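Local coordinates for uncharacterized protein (Proteus penneri, PDB 3RD4), which is of unknown function and belongs to a family of uncharacterised bacterial proteins, here folded as a small, strongly curved antiparallel beta-sheet, at residues 3-14 with 64-75. Numbering follows the deposited sequence.
Sequences PVKLYMVEVIDK and IEPEMKGRLFMQ
Leu6 CD1 lies over one face of the Phe73 ring, 3.9 Å from the centroid of that ring and 26° off its normal, which meets the criterion for a CH-pi contact; Val4 CG2 sits at the edge of the same ring, near its plane. Leu6 reaches the ring because its CG is anti to the backbone N (chi1 -178°), and its CD1 also meets the aliphatic part of Arg71, whose guanidinium is paired with Glu83. On the other side of the sheet, Met74 crosses Tyr7 at about a right angle. Met74 CB comes to the edge of the Tyr7 ring, 3.6 Å from Tyr7 CE1, while Met74 SD stands obliquely 4.6 Å from the ring centroid, a Met-aromatic contact.

These side chains project from 4-20 and 69-75, adjacent strands in the interior of a five-stranded antiparallel sheet, flanked by 34-44 and 78-84. Paired backbone bonds join Tyr7 with Leu72 and Val9 with Gly70, the straightest of them running from Val9 N to Gly70 O (2.9 Å, 175° at the hydrogen). Leu72 CB packs 3.7 Å from Val9 CG1 on the Tyr7 side, with Phe42 and Phe79 of the flanking strands alongside.

Beyond the Glu10-Lys69 pair the strand pairing gives way to the type II turn 65-68. Val11 holds the C-terminal half of the turn with both backbone groups: its N donates to Met68 O and its O accepts from Glu67 N. Val11 CG2 meets Ile64 CG2 at 3.7 Å. The extended Lys14 chain passes Ile64 O, and its NZ forms a salt bridge to Glu65 OE2 (2.9 Å), nearly along the C-O axis; Glu65 OE1 pairs with Arg49 of the second subunit.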
loop_
_atom_site.group_PDB
_atom_site.type_symbol
_atom_site.label_atom_id
_atom_site.label_comp_id
_atom_site.label_asym_id
_atom_site.label_seq_id
_atom_site.Cartn_x
_atom_site.Cartn_y
_atom_site.Cartn_z
ATOM N N PRO B 3 10.226 -24.026 6.805
ATOM C CA PRO B 3 9.387 -25.083 6.229
ATOM C C PRO B 3 8.510 -24.628 5.062
ATOM O O PRO B 3 8.368 -23.431 4.800
ATOM C CB PRO B 3 8.570 -25.558 7.420
ATOM C CG PRO B 3 8.370 -24.294 8.182
ATOM C CD PRO B 3 9.750 -23.669 8.153
ATOM N N VAL B 4 7.916 -25.592 4.370
ATOM C CA VAL B 4 7.075 -25.305 3.214
ATOM C C VAL B 4 5.663 -25.836 3.398
ATOM O O VAL B 4 5.441 -27.044 3.330
ATOM C CB VAL B 4 7.698 -25.931 1.927
ATOM C CG1 VAL B 4 8.106 -27.352 2.205
ATOM C CG2 VAL B 4 6.710 -25.887 0.768
ATOM N N LYS B 5 4.711 -24.934 3.626
ATOM C CA LYS B 5 3.313 -25.324 3.821
ATOM C C LYS B 5 2.485 -25.377 2.532
ATOM O O LYS B 5 2.879 -24.840 1.487
ATOM C CB LYS B 5 2.619 -24.372 4.812
ATOM C CG LYS B 5 2.551 -24.857 6.260
ATOM C CD LYS B 5 3.805 -24.497 7.047
ATOM C CE LYS B 5 3.734 -25.015 8.488
ATOM N NZ LYS B 5 5.023 -24.800 9.229
ATOM N N LEU B 6 1.335 -26.043 2.626
ATOM C CA LEU B 6 0.406 -26.152 1.511
ATOM C C LEU B 6 -0.842 -25.313 1.809
ATOM O O LEU B 6 -1.240 -25.154 2.964
ATOM C CB LEU B 6 -0.031 -27.601 1.276
ATOM C CG LEU B 6 -0.981 -27.709 0.066
ATOM C CD1 LEU B 6 -0.191 -28.206 -1.139
ATOM C CD2 LEU B 6 -2.153 -28.644 0.354
ATOM N N TYR B 7 -1.439 -24.764 0.757
ATOM C CA TYR B 7 -2.648 -23.967 0.879
ATOM C C TYR B 7 -3.559 -24.300 -0.303
ATOM O O TYR B 7 -3.241 -23.965 -1.446
ATOM C CB TYR B 7 -2.344 -22.463 0.852
ATOM C CG TYR B 7 -1.388 -21.966 1.908
ATOM C CD1 TYR B 7 -0.029 -21.797 1.616
ATOM C CD2 TYR B 7 -1.832 -21.652 3.194
ATOM C CE1 TYR B 7 0.873 -21.326 2.577
ATOM C CE2 TYR B 7 -0.939 -21.179 4.169
ATOM C CZ TYR B 7 0.415 -21.020 3.850
ATOM O OH TYR B 7 1.316 -20.567 4.792
ATOM N N MET B 8 -4.672 -24.985 -0.036
ATOM C CA MET B 8 -5.632 -25.315 -1.087
ATOM C C MET B 8 -6.213 -23.966 -1.462
ATOM O O MET B 8 -6.850 -23.303 -0.644
ATOM C CB MET B 8 -6.706 -26.255 -0.550
ATOM C CG MET B 8 -6.137 -27.614 -0.154
ATOM S SD MET B 8 -5.167 -28.301 -1.519
ATOM C CE MET B 8 -6.429 -28.273 -2.856
ATOM N N VAL B 9 -5.997 -23.557 -2.703
ATOM C CA VAL B 9 -6.418 -22.237 -3.102
ATOM C C VAL B 9 -7.139 -22.137 -4.432
ATOM O O VAL B 9 -7.367 -23.130 -5.107
ATOM C CB VAL B 9 -5.176 -21.320 -3.096
ATOM C CG1 VAL B 9 -4.339 -21.547 -4.340
ATOM C CG2 VAL B 9 -5.593 -19.898 -2.957
ATOM N N GLU B 10 -7.513 -20.911 -4.775
ATOM C CA GLU B 10 -8.219 -20.585 -6.016
ATOM C C GLU B 10 -7.654 -19.257 -6.514
ATOM O O GLU B 10 -7.505 -18.308 -5.743
ATOM C CB GLU B 10 -9.727 -20.458 -5.752
ATOM C CG GLU B 10 -10.549 -19.818 -6.875
ATOM C CD GLU B 10 -12.067 -19.817 -6.583
ATOM O OE1 GLU B 10 -12.482 -19.472 -5.446
ATOM O OE2 GLU B 10 -12.848 -20.152 -7.509
ATOM N N VAL B 11 -7.325 -19.206 -7.800
ATOM C CA VAL B 11 -6.754 -18.006 -8.394
ATOM C C VAL B 11 -7.840 -16.981 -8.671
ATOM O O VAL B 11 -8.696 -17.203 -9.514
ATOM C CB VAL B 11 -6.024 -18.342 -9.708
ATOM C CG1 VAL B 11 -5.381 -17.101 -10.261
ATOM C CG2 VAL B 11 -4.975 -19.430 -9.468
ATOM N N ILE B 12 -7.799 -15.858 -7.961
ATOM C CA ILE B 12 -8.789 -14.806 -8.129
ATOM C C ILE B 12 -8.339 -13.668 -9.029
ATOM O O ILE B 12 -9.101 -13.204 -9.861
ATOM C CB ILE B 12 -9.173 -14.177 -6.777
ATOM C CG1 ILE B 12 -10.155 -15.072 -6.043
ATOM C CG2 ILE B 12 -9.805 -12.818 -6.985
ATOM C CD1 ILE B 12 -9.591 -16.420 -5.682
ATOM N N ASP B 13 -7.107 -13.209 -8.860
ATOM C CA ASP B 13 -6.627 -12.079 -9.647
ATOM C C ASP B 13 -5.269 -12.307 -10.299
ATOM O O ASP B 13 -4.613 -13.305 -10.045
ATOM C CB ASP B 13 -6.545 -10.843 -8.751
ATOM C CG ASP B 13 -6.921 -9.569 -9.479
ATOM O OD1 ASP B 13 -6.429 -9.354 -10.616
ATOM O OD2 ASP B 13 -7.708 -8.779 -8.901
ATOM N N LYS B 14 -4.840 -11.355 -11.117
ATOM C CA LYS B 14 -3.569 -11.467 -11.807
ATOM C C LYS B 14 -3.271 -10.114 -12.447
ATOM O O LYS B 14 -4.097 -9.594 -13.187
ATOM C CB LYS B 14 -3.686 -12.533 -12.899
ATOM C CG LYS B 14 -2.369 -12.927 -13.521
ATOM C CD LYS B 14 -2.563 -13.652 -14.867
ATOM C CE LYS B 14 -1.201 -14.043 -15.478
ATOM N NZ LYS B 14 -1.214 -14.473 -16.901
ATOM N N ILE B 64 -0.405 -19.058 -14.938
ATOM C CA ILE B 64 -1.451 -19.038 -13.920
ATOM C C ILE B 64 -2.583 -18.108 -14.327
ATOM O O ILE B 64 -2.392 -16.902 -14.458
ATOM C CB ILE B 64 -0.900 -18.574 -12.558
ATOM C CG1 ILE B 64 0.138 -19.567 -12.057
ATOM C CG2 ILE B 64 -2.025 -18.447 -11.553
ATOM C CD1 ILE B 64 0.960 -19.048 -10.906
ATOM N N GLU B 65 -3.766 -18.671 -14.537
ATOM C CA GLU B 65 -4.909 -17.863 -14.910
ATOM C C GLU B 65 -5.929 -17.848 -13.807
ATOM O O GLU B 65 -5.957 -18.738 -12.972
ATOM C CB GLU B 65 -5.544 -18.388 -16.192
ATOM C CG GLU B 65 -4.909 -17.811 -17.442
ATOM C CD GLU B 65 -4.833 -16.286 -17.394
ATOM O OE1 GLU B 65 -5.887 -15.631 -17.237
ATOM O OE2 GLU B 65 -3.714 -15.741 -17.511
ATOM N N PRO B 66 -6.762 -16.805 -13.769
ATOM C CA PRO B 66 -7.820 -16.640 -12.763
ATOM C C PRO B 66 -8.896 -17.724 -12.925
ATOM O O PRO B 66 -9.285 -18.065 -14.046
ATOM C CB PRO B 66 -8.366 -15.248 -13.063
ATOM C CG PRO B 66 -7.165 -14.532 -13.649
ATOM C CD PRO B 66 -6.584 -15.573 -14.556
ATOM N N GLU B 67 -9.365 -18.254 -11.799
ATOM C CA GLU B 67 -10.381 -19.300 -11.765
ATOM C C GLU B 67 -9.814 -20.723 -11.704
ATOM O O GLU B 67 -10.578 -21.695 -11.664
ATOM C CB GLU B 67 -11.333 -19.166 -12.952
ATOM C CG GLU B 67 -12.665 -18.531 -12.608
ATOM C CD GLU B 67 -13.411 -18.066 -13.846
ATOM O OE1 GLU B 67 -13.231 -18.692 -14.922
ATOM O OE2 GLU B 67 -14.181 -17.080 -13.741
ATOM N N MET B 68 -8.487 -20.855 -11.721
ATOM C CA MET B 68 -7.852 -22.170 -11.609
ATOM C C MET B 68 -7.890 -22.506 -10.116
ATOM O O MET B 68 -7.912 -21.604 -9.270
ATOM C CB MET B 68 -6.378 -22.133 -12.030
ATOM C CG MET B 68 -6.059 -22.024 -13.499
ATOM S SD MET B 68 -4.225 -21.983 -13.715
ATOM C CE MET B 68 -4.103 -21.923 -15.510
ATOM N N LYS B 69 -7.906 -23.793 -9.787
ATOM C CA LYS B 69 -7.899 -24.204 -8.389
ATOM C C LYS B 69 -6.836 -25.258 -8.190
ATOM O O LYS B 69 -6.710 -26.176 -8.993
ATOM C CB LYS B 69 -9.254 -24.763 -7.966
ATOM C CG LYS B 69 -10.373 -23.748 -8.039
ATOM C CD LYS B 69 -11.591 -24.187 -7.230
ATOM C CE LYS B 69 -12.773 -23.234 -7.464
ATOM N NZ LYS B 69 -13.966 -23.552 -6.612
ATOM N N GLY B 70 -6.062 -25.131 -7.126
ATOM C CA GLY B 70 -5.027 -26.116 -6.899
ATOM C C GLY B 70 -4.302 -26.018 -5.574
ATOM O O GLY B 70 -4.798 -25.438 -4.613
ATOM N N ARG B 71 -3.119 -26.612 -5.522
ATOM C CA ARG B 71 -2.323 -26.581 -4.320
ATOM C C ARG B 71 -1.337 -25.450 -4.472
ATOM O O ARG B 71 -0.750 -25.271 -5.539
ATOM C CB ARG B 71 -1.569 -27.890 -4.154
ATOM C CG ARG B 71 -2.461 -29.069 -3.905
ATOM C CD ARG B 71 -1.634 -30.324 -3.707
ATOM N NE ARG B 71 -0.836 -30.620 -4.892
ATOM C CZ ARG B 71 -1.355 -30.854 -6.092
ATOM N NH1 ARG B 71 -2.674 -30.825 -6.274
ATOM N NH2 ARG B 71 -0.555 -31.120 -7.109
ATOM N N LEU B 72 -1.167 -24.675 -3.413
ATOM C CA LEU B 72 -0.218 -23.579 -3.439
ATOM C C LEU B 72 0.877 -23.918 -2.434
ATOM O O LEU B 72 0.581 -24.249 -1.294
ATOM C CB LEU B 72 -0.922 -22.277 -3.047
ATOM C CG LEU B 72 -0.050 -21.114 -2.578
ATOM C CD1 LEU B 72 0.923 -20.746 -3.667
ATOM C CD2 LEU B 72 -0.919 -19.934 -2.224
ATOM N N PHE B 73 2.135 -23.887 -2.852
ATOM C CA PHE B 73 3.221 -24.169 -1.913
ATOM C C PHE B 73 3.920 -22.857 -1.585
ATOM O O PHE B 73 4.247 -22.067 -2.476
ATOM C CB PHE B 73 4.244 -25.154 -2.503
ATOM C CG PHE B 73 3.679 -26.507 -2.822
ATOM C CD1 PHE B 73 3.086 -26.752 -4.055
ATOM C CD2 PHE B 73 3.712 -27.527 -1.881
ATOM C CE1 PHE B 73 2.531 -27.999 -4.348
ATOM C CE2 PHE B 73 3.163 -28.775 -2.161
ATOM C CZ PHE B 73 2.568 -29.012 -3.400
ATOM N N MET B 74 4.146 -22.614 -0.306
ATOM C CA MET B 74 4.816 -21.391 0.092
ATOM C C MET B 74 5.849 -21.678 1.152
ATOM O O MET B 74 5.620 -22.483 2.054
ATOM C CB MET B 74 3.819 -20.382 0.652
ATOM C CG MET B 74 3.133 -19.496 -0.370
ATOM S SD MET B 74 1.914 -18.449 0.447
ATOM C CE MET B 74 2.995 -17.418 1.397
ATOM N N GLN B 75 6.991 -21.019 1.028
ATOM C CA GLN B 75 8.059 -21.163 2.001
ATOM C C GLN B 75 7.908 -19.882 2.798
ATOM O O GLN B 75 8.312 -18.799 2.348
ATOM C CB GLN B 75 9.413 -21.194 1.312
ATOM C CG GLN B 75 10.468 -21.961 2.055
ATOM C CD GLN B 75 11.849 -21.576 1.595
ATOM O OE1 GLN B 75 12.337 -20.494 1.929
ATOM N NE2 GLN B 75 12.485 -22.444 0.809
HETATM O O HOH W 1 4.676 -21.139 4.934
#